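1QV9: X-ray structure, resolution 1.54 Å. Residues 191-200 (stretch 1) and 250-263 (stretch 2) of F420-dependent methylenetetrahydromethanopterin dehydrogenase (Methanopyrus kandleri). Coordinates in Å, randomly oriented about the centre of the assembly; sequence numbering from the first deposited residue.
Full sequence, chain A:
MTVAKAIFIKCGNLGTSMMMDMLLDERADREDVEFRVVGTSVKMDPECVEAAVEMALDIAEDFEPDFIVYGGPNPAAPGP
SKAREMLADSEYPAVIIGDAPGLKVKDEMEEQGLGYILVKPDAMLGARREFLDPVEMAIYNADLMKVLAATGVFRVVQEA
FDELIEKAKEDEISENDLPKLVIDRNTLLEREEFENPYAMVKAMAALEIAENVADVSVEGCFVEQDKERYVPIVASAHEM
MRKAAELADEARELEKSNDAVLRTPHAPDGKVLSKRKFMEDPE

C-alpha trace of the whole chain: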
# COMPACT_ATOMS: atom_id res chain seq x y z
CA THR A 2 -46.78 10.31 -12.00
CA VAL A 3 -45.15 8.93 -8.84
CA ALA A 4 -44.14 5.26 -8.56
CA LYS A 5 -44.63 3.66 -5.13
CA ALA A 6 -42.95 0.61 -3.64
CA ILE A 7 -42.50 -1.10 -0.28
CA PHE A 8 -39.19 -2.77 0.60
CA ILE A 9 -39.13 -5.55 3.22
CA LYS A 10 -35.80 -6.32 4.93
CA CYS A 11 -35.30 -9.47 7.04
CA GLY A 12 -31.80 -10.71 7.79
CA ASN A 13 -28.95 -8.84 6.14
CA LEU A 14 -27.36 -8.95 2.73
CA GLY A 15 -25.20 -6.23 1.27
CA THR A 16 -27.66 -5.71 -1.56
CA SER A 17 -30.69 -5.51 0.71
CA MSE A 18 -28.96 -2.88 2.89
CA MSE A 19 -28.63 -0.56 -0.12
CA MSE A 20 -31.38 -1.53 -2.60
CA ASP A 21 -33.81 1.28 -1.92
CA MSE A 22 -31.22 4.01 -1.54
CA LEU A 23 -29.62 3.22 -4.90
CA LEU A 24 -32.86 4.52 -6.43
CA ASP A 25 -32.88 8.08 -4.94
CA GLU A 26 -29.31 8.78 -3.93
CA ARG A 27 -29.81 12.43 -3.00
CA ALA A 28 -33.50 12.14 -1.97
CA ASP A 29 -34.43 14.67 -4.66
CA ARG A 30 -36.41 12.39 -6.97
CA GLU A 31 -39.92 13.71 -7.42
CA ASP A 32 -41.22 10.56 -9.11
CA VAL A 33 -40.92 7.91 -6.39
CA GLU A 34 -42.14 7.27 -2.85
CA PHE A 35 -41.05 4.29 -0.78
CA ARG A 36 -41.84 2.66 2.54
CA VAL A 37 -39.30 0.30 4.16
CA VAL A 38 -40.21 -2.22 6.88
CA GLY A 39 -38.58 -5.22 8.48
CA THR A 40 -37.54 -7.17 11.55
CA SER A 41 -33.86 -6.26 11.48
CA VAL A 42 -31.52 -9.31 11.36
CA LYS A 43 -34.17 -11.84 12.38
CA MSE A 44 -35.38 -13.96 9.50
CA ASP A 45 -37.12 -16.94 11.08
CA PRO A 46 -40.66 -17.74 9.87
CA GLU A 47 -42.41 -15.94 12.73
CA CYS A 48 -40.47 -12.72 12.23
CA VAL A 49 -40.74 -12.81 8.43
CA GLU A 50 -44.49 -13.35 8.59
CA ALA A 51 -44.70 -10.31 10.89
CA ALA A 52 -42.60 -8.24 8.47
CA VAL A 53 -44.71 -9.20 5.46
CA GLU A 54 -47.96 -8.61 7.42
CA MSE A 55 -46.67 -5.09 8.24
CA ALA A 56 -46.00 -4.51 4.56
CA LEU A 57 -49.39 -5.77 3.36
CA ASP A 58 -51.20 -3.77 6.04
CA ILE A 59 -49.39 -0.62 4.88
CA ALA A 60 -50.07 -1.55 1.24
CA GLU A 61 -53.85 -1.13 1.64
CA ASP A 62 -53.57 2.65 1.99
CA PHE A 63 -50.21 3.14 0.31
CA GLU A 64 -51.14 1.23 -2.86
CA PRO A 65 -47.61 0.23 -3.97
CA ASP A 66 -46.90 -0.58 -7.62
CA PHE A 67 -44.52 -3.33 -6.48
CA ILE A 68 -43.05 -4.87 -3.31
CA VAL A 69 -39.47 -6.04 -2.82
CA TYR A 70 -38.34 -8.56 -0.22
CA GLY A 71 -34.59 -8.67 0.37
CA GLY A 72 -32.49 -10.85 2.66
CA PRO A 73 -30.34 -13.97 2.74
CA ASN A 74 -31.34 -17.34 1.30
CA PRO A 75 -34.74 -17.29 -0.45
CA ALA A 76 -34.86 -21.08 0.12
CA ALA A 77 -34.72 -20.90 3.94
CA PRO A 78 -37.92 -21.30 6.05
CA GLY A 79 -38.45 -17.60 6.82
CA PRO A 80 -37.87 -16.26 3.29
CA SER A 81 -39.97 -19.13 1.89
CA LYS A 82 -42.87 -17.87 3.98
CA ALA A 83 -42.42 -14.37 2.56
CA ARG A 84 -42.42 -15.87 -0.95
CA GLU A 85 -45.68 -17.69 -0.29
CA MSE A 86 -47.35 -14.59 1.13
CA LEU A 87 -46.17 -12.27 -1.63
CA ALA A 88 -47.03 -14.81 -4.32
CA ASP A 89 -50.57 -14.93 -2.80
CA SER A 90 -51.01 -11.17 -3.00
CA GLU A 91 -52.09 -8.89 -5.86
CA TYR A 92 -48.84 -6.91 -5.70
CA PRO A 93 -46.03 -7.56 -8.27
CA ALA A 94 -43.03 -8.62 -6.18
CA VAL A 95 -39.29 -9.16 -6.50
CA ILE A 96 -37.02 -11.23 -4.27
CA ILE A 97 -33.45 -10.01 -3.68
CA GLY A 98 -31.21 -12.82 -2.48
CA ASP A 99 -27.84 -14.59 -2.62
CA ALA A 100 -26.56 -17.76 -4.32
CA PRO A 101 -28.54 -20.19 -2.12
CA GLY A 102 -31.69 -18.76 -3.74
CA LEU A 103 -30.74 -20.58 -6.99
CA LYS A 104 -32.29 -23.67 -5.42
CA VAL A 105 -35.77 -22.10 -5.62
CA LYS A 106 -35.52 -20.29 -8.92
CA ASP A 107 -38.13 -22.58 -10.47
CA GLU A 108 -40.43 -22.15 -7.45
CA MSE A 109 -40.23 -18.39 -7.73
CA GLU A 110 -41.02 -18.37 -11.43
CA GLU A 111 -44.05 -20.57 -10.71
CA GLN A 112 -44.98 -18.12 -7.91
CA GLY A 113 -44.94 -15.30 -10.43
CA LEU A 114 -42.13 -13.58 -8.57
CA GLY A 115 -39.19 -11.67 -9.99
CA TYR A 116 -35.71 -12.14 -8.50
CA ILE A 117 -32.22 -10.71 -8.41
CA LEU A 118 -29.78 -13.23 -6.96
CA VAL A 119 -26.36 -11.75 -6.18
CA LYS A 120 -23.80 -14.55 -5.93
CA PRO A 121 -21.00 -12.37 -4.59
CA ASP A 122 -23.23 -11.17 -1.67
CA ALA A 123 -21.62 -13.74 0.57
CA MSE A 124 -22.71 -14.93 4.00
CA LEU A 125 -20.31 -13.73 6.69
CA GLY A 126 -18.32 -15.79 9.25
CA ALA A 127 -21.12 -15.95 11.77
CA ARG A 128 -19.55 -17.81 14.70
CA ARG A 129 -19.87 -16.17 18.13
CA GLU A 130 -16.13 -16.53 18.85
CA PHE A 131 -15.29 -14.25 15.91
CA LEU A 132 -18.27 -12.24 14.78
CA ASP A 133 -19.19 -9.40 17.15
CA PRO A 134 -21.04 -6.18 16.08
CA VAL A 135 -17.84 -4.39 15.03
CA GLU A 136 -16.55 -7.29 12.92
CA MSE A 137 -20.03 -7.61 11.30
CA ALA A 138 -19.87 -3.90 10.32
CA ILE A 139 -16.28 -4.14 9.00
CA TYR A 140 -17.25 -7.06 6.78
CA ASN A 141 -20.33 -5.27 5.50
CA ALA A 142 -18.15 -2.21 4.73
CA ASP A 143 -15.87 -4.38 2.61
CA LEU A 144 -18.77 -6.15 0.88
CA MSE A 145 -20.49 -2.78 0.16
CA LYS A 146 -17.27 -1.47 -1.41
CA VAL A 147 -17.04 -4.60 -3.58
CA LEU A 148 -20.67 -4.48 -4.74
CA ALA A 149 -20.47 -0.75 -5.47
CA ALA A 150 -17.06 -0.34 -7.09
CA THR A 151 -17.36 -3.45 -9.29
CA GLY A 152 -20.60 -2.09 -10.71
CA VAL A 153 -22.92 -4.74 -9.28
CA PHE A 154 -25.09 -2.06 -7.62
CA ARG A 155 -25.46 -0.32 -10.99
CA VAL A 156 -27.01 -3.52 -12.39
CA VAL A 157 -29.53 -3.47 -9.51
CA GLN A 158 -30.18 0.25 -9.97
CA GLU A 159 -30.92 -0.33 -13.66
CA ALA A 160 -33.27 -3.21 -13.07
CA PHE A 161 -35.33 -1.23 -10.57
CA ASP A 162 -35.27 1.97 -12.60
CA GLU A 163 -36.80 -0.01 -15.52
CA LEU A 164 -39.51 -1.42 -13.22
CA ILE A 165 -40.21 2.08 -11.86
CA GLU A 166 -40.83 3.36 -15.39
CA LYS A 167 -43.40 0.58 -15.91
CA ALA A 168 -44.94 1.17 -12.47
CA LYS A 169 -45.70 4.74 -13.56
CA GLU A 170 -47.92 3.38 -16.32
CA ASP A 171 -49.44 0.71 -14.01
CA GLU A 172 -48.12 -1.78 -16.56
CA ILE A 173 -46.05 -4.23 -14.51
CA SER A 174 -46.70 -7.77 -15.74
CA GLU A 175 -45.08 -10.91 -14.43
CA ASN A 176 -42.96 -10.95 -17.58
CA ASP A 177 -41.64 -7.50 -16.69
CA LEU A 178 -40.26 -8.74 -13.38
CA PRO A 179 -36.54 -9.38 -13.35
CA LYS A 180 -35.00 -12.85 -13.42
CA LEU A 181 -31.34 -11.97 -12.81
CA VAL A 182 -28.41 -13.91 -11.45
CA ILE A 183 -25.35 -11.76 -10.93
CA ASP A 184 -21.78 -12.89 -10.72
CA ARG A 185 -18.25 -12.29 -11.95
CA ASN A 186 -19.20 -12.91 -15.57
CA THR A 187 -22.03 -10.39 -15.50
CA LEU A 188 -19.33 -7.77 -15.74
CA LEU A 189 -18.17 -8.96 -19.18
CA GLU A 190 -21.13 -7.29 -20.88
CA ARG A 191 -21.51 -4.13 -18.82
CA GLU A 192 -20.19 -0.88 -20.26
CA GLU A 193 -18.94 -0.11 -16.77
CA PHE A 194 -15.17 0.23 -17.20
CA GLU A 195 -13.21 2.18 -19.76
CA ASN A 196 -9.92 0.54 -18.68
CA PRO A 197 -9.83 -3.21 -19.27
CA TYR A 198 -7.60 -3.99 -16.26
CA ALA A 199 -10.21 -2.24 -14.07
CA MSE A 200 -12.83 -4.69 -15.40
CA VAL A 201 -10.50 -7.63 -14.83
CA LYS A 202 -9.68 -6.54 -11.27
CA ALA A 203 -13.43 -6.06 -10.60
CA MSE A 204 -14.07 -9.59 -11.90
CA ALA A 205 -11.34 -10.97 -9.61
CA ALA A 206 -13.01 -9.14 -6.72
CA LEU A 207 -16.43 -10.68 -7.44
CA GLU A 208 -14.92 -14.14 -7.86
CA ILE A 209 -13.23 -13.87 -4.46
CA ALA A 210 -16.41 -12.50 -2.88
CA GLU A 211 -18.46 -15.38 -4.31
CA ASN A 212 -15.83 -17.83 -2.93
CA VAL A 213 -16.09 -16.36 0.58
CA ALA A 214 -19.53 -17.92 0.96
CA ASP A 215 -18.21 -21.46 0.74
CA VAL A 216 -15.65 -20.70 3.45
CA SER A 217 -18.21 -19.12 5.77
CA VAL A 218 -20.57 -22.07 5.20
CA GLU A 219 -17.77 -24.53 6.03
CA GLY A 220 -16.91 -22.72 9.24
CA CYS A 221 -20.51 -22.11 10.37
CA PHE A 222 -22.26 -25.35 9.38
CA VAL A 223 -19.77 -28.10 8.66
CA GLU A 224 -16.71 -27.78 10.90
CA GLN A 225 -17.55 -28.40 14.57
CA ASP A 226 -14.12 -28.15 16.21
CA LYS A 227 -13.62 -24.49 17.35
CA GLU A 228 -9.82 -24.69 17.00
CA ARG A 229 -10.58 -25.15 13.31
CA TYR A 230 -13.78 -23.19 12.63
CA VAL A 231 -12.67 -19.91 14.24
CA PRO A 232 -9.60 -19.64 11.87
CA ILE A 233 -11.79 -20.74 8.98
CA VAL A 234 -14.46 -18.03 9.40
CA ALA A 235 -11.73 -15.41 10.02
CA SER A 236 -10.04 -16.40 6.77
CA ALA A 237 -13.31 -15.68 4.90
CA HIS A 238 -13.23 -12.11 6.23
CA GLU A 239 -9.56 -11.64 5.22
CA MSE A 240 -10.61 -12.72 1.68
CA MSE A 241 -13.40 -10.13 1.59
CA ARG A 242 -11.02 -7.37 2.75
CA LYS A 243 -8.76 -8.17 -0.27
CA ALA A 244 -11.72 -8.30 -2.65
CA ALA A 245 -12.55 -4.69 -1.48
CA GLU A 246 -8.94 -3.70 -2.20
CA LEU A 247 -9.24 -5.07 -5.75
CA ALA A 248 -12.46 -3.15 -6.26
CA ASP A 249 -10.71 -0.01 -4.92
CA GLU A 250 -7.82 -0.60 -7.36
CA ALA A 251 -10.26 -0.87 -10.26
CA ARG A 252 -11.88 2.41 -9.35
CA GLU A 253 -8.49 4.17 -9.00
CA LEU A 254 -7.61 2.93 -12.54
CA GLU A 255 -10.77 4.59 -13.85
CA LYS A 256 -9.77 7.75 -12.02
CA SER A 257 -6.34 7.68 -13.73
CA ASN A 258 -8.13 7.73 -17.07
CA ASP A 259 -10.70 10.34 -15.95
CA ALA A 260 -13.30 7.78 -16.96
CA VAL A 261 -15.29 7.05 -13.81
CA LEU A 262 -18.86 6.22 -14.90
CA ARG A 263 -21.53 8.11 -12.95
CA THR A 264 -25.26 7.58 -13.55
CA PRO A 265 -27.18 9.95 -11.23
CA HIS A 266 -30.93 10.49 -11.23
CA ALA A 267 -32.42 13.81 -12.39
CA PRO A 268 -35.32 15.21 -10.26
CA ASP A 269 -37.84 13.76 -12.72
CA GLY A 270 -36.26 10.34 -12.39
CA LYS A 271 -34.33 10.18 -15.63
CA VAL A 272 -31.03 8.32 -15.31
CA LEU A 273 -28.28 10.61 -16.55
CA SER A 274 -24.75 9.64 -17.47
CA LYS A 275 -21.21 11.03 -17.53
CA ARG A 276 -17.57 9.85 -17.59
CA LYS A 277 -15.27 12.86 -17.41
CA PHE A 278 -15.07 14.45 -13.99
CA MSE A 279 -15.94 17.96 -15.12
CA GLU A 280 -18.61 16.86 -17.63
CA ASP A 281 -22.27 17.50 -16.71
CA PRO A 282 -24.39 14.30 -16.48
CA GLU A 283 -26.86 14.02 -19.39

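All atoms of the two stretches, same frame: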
# COMPACT_ATOMS: atom_id res chain seq x y z
N ARG A 191 -21.09 -5.41 -19.33
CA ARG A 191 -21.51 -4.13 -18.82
C ARG A 191 -20.63 -3.09 -19.52
O ARG A 191 -19.52 -3.40 -19.97
CB ARG A 191 -21.29 -4.07 -17.31
CG ARG A 191 -22.04 -5.14 -16.48
CD ARG A 191 -23.53 -4.85 -16.42
NE ARG A 191 -23.78 -3.49 -15.97
CZ ARG A 191 -24.96 -2.90 -16.05
NH1 ARG A 191 -25.99 -3.57 -16.56
NH2 ARG A 191 -25.11 -1.63 -15.66
N GLU A 192 -21.08 -1.86 -19.63
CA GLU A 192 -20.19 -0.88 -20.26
C GLU A 192 -19.57 -0.10 -19.11
O GLU A 192 -19.21 1.06 -19.24
CB GLU A 192 -20.98 0.07 -21.16
CG GLU A 192 -21.59 -0.64 -22.34
CD GLU A 192 -20.54 -1.37 -23.14
OE1 GLU A 192 -19.92 -0.75 -24.04
OE2 GLU A 192 -20.31 -2.56 -22.85
N GLU A 193 -19.43 -0.77 -17.98
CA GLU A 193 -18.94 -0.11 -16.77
C GLU A 193 -17.54 0.56 -16.84
O GLU A 193 -17.39 1.78 -16.61
CB GLU A 193 -18.96 -1.16 -15.64
CG GLU A 193 -18.64 -0.66 -14.21
CD GLU A 193 -19.72 0.25 -13.66
OE1 GLU A 193 -20.91 0.12 -14.06
OE2 GLU A 193 -19.36 1.08 -12.81
N PHE A 194 -16.55 -0.23 -17.21
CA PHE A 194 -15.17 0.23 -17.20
C PHE A 194 -14.53 0.61 -18.52
O PHE A 194 -14.57 -0.16 -19.49
CB PHE A 194 -14.30 -0.87 -16.56
CG PHE A 194 -14.70 -1.20 -15.14
CD1 PHE A 194 -14.36 -0.33 -14.12
CD2 PHE A 194 -15.46 -2.34 -14.83
CE1 PHE A 194 -14.77 -0.59 -12.79
CE2 PHE A 194 -15.87 -2.60 -13.54
CZ PHE A 194 -15.53 -1.73 -12.51
N GLU A 195 -13.92 1.78 -18.55
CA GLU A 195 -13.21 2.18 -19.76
C GLU A 195 -11.87 1.43 -19.83
O GLU A 195 -11.46 0.96 -20.90
CB GLU A 195 -12.96 3.68 -19.75
CG GLU A 195 -12.29 4.12 -21.06
CD GLU A 195 -12.01 5.60 -21.16
OE1 GLU A 195 -12.96 6.39 -21.37
OE2 GLU A 195 -10.82 5.97 -21.04
N ASN A 196 -11.20 1.25 -18.69
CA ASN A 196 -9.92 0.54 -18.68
C ASN A 196 -10.17 -0.96 -18.52
O ASN A 196 -10.85 -1.39 -17.61
CB ASN A 196 -9.09 1.08 -17.53
CG ASN A 196 -7.72 0.50 -17.47
OD1 ASN A 196 -6.74 1.10 -17.91
ND2 ASN A 196 -7.64 -0.69 -16.94
N PRO A 197 -9.58 -1.78 -19.40
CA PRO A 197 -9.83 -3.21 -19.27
C PRO A 197 -9.28 -3.88 -18.02
O PRO A 197 -9.91 -4.85 -17.54
CB PRO A 197 -9.27 -3.77 -20.58
CG PRO A 197 -8.16 -2.88 -20.91
CD PRO A 197 -8.67 -1.49 -20.52
N TYR A 198 -8.15 -3.39 -17.50
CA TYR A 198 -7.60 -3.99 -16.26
C TYR A 198 -8.52 -3.65 -15.09
O TYR A 198 -8.62 -4.43 -14.14
CB TYR A 198 -6.17 -3.53 -16.03
CG TYR A 198 -5.27 -4.06 -17.12
CD1 TYR A 198 -4.85 -5.40 -17.10
CD2 TYR A 198 -4.91 -3.27 -18.22
CE1 TYR A 198 -4.08 -5.93 -18.18
CE2 TYR A 198 -4.13 -3.80 -19.28
CZ TYR A 198 -3.74 -5.11 -19.25
OH TYR A 198 -3.00 -5.59 -20.30
N ALA A 199 -9.24 -2.52 -15.15
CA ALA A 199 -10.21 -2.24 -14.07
C ALA A 199 -11.30 -3.32 -14.11
O ALA A 199 -11.71 -3.82 -13.07
CB ALA A 199 -10.83 -0.82 -14.26
N MSE A 200 -11.82 -3.66 -15.31
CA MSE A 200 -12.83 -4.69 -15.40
C MSE A 200 -12.29 -6.02 -14.85
O MSE A 200 -12.98 -6.73 -14.12
CB MSE A 200 -13.28 -4.91 -16.87
CG MSE A 200 -14.34 -5.99 -16.94
SE MSE A 200 -14.90 -6.18 -18.85
CE MSE A 200 -13.27 -6.91 -19.48
N GLU A 250 -8.82 -0.75 -6.31
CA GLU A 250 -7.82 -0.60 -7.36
C GLU A 250 -8.47 -0.36 -8.71
O GLU A 250 -7.96 0.42 -9.53
CB GLU A 250 -6.94 -1.86 -7.47
CG GLU A 250 -5.93 -1.98 -6.39
CD GLU A 250 -4.92 -3.12 -6.66
OE1 GLU A 250 -4.93 -3.76 -7.74
OE2 GLU A 250 -4.09 -3.34 -5.76
N ALA A 251 -9.58 -1.04 -8.98
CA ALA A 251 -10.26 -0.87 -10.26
C ALA A 251 -10.75 0.55 -10.35
O ALA A 251 -10.59 1.21 -11.40
CB ALA A 251 -11.44 -1.84 -10.37
N ARG A 252 -11.35 1.05 -9.27
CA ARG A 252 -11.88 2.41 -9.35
C ARG A 252 -10.74 3.42 -9.53
O ARG A 252 -10.91 4.41 -10.31
CB ARG A 252 -12.70 2.73 -8.13
CG ARG A 252 -13.44 4.08 -8.24
CD ARG A 252 -14.64 3.99 -7.43
NE ARG A 252 -15.56 5.13 -7.51
CZ ARG A 252 -16.61 5.23 -8.32
NH1 ARG A 252 -17.38 6.30 -8.22
NH2 ARG A 252 -16.95 4.29 -9.19
N GLU A 253 -9.61 3.23 -8.84
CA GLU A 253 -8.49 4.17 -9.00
C GLU A 253 -7.98 4.15 -10.45
O GLU A 253 -7.54 5.17 -10.95
CB GLU A 253 -7.36 3.88 -8.01
CG GLU A 253 -7.75 4.19 -6.55
CD GLU A 253 -8.12 5.66 -6.28
OE1 GLU A 253 -9.21 5.93 -5.71
OE2 GLU A 253 -7.29 6.52 -6.59
N LEU A 254 -8.04 3.01 -11.14
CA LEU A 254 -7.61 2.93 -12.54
C LEU A 254 -8.56 3.79 -13.38
O LEU A 254 -8.11 4.49 -14.31
CB LEU A 254 -7.63 1.49 -13.08
CG LEU A 254 -6.41 0.65 -12.70
CD1 LEU A 254 -6.65 -0.77 -13.14
CD2 LEU A 254 -5.13 1.19 -13.34
N GLU A 255 -9.85 3.75 -13.08
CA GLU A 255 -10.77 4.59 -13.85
C GLU A 255 -10.46 6.03 -13.56
O GLU A 255 -10.51 6.88 -14.47
CB GLU A 255 -12.23 4.28 -13.52
CG GLU A 255 -12.67 2.86 -13.99
CD GLU A 255 -12.76 2.72 -15.51
OE1 GLU A 255 -13.82 3.04 -16.10
OE2 GLU A 255 -11.75 2.29 -16.11
N LYS A 256 -10.11 6.35 -12.31
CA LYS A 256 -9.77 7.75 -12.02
C LYS A 256 -8.54 8.18 -12.83
O LYS A 256 -8.48 9.33 -13.33
CB LYS A 256 -9.48 7.97 -10.53
CG LYS A 256 -10.73 7.88 -9.65
CD LYS A 256 -10.36 8.10 -8.18
CE LYS A 256 -11.54 7.90 -7.28
NZ LYS A 256 -11.10 8.02 -5.82
N SER A 257 -7.55 7.31 -12.98
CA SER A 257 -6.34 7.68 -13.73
C SER A 257 -6.66 8.02 -15.17
O SER A 257 -5.93 8.81 -15.79
CB SER A 257 -5.29 6.56 -13.66
OG SER A 257 -5.59 5.49 -14.52
N ASN A 258 -7.73 7.45 -15.69
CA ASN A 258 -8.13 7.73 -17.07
C ASN A 258 -9.23 8.77 -17.16
O ASN A 258 -9.76 8.98 -18.26
CB ASN A 258 -8.61 6.46 -17.73
CG ASN A 258 -7.48 5.54 -18.07
OD1 ASN A 258 -6.56 5.91 -18.79
ND2 ASN A 258 -7.54 4.33 -17.57
N ASP A 259 -9.59 9.38 -16.03
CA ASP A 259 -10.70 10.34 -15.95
C ASP A 259 -11.90 9.73 -16.68
O ASP A 259 -12.54 10.32 -17.55
CB ASP A 259 -10.34 11.73 -16.51
CG ASP A 259 -11.45 12.74 -16.27
OD1 ASP A 259 -12.31 12.52 -15.38
OD2 ASP A 259 -11.47 13.80 -16.97
N ALA A 260 -12.24 8.50 -16.30
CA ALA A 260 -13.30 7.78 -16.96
C ALA A 260 -14.27 7.12 -15.99
O ALA A 260 -14.91 6.13 -16.34
CB ALA A 260 -12.68 6.70 -17.89
N VAL A 261 -14.37 7.65 -14.79
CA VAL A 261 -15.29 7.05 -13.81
C VAL A 261 -16.77 7.23 -14.22
O VAL A 261 -17.30 8.36 -14.21
CB VAL A 261 -15.09 7.67 -12.39
CG1 VAL A 261 -16.05 6.93 -11.40
CG2 VAL A 261 -13.65 7.56 -11.92
N LEU A 262 -17.46 6.13 -14.53
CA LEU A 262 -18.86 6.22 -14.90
C LEU A 262 -19.72 6.67 -13.72
O LEU A 262 -19.60 6.13 -12.58
CB LEU A 262 -19.38 4.86 -15.38
CG LEU A 262 -20.85 4.78 -15.76
CD1 LEU A 262 -21.08 5.67 -17.00
CD2 LEU A 262 -21.21 3.34 -16.12
N ARG A 263 -20.58 7.67 -13.96
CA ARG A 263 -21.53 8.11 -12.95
C ARG A 263 -22.89 8.18 -13.63
O ARG A 263 -23.01 8.71 -14.75
CB ARG A 263 -21.15 9.46 -12.35
CG ARG A 263 -19.77 9.49 -11.76
CD ARG A 263 -19.41 10.87 -11.13
NE ARG A 263 -17.99 10.82 -10.79
CZ ARG A 263 -17.47 10.37 -9.65
NH1 ARG A 263 -16.15 10.32 -9.53
NH2 ARG A 263 -18.25 10.06 -8.62
O HOH W 1 -16.14 3.40 -14.70
O HOH W 2 -18.55 3.95 -11.41
O HOH W 3 -9.96 8.37 -20.83

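The carboxylate of Glu255, on the helix of stretch 2, grips the backbone just before the helix of stretch 1. Glu195 N donates to Glu255 OE1 and Asn196 N to Glu255 OE2, each at 2.8 Å with an N-H...O angle of 163°, so one side chain satisfies two consecutive amides, the second belonging to the N-cap residue. The CA-to-CB bond of Glu255 points sideways; chi1 and chi2, both m, bring its end to these amides.

Water 1 extends the site: it lies 2.7 Å from Glu255 OE1 and 2.8 Å from Glu193 O, and accepts from Leu262 N at 3.0 Å. Water 2 accepts from Arg252 NH2 (2.8 Å) and lies 2.7 Å from Leu262 O and 3.3 Å from Glu193 OE2. Nearer the surface, water 3 donates to Glu195 OE2 and Asn258 O, both at 2.6 Å, joining the exposed Glu195 to the turn after the helix.

Around this polar centre the packing is close. Ala199 and Ala251 approach to 4.0 Å between their CA atoms, their small side chains letting the backbones draw together; Ala199 O lies 3.4 Å from Ala251 CB. Leu254 CD1 meets Tyr198 CB at 4.0 Å. The Phe194 ring presents its edge to Glu255, CD1 to CG 3.6 Å, while Glu195 OE1 rests 3.5 Å from Ala260 CB.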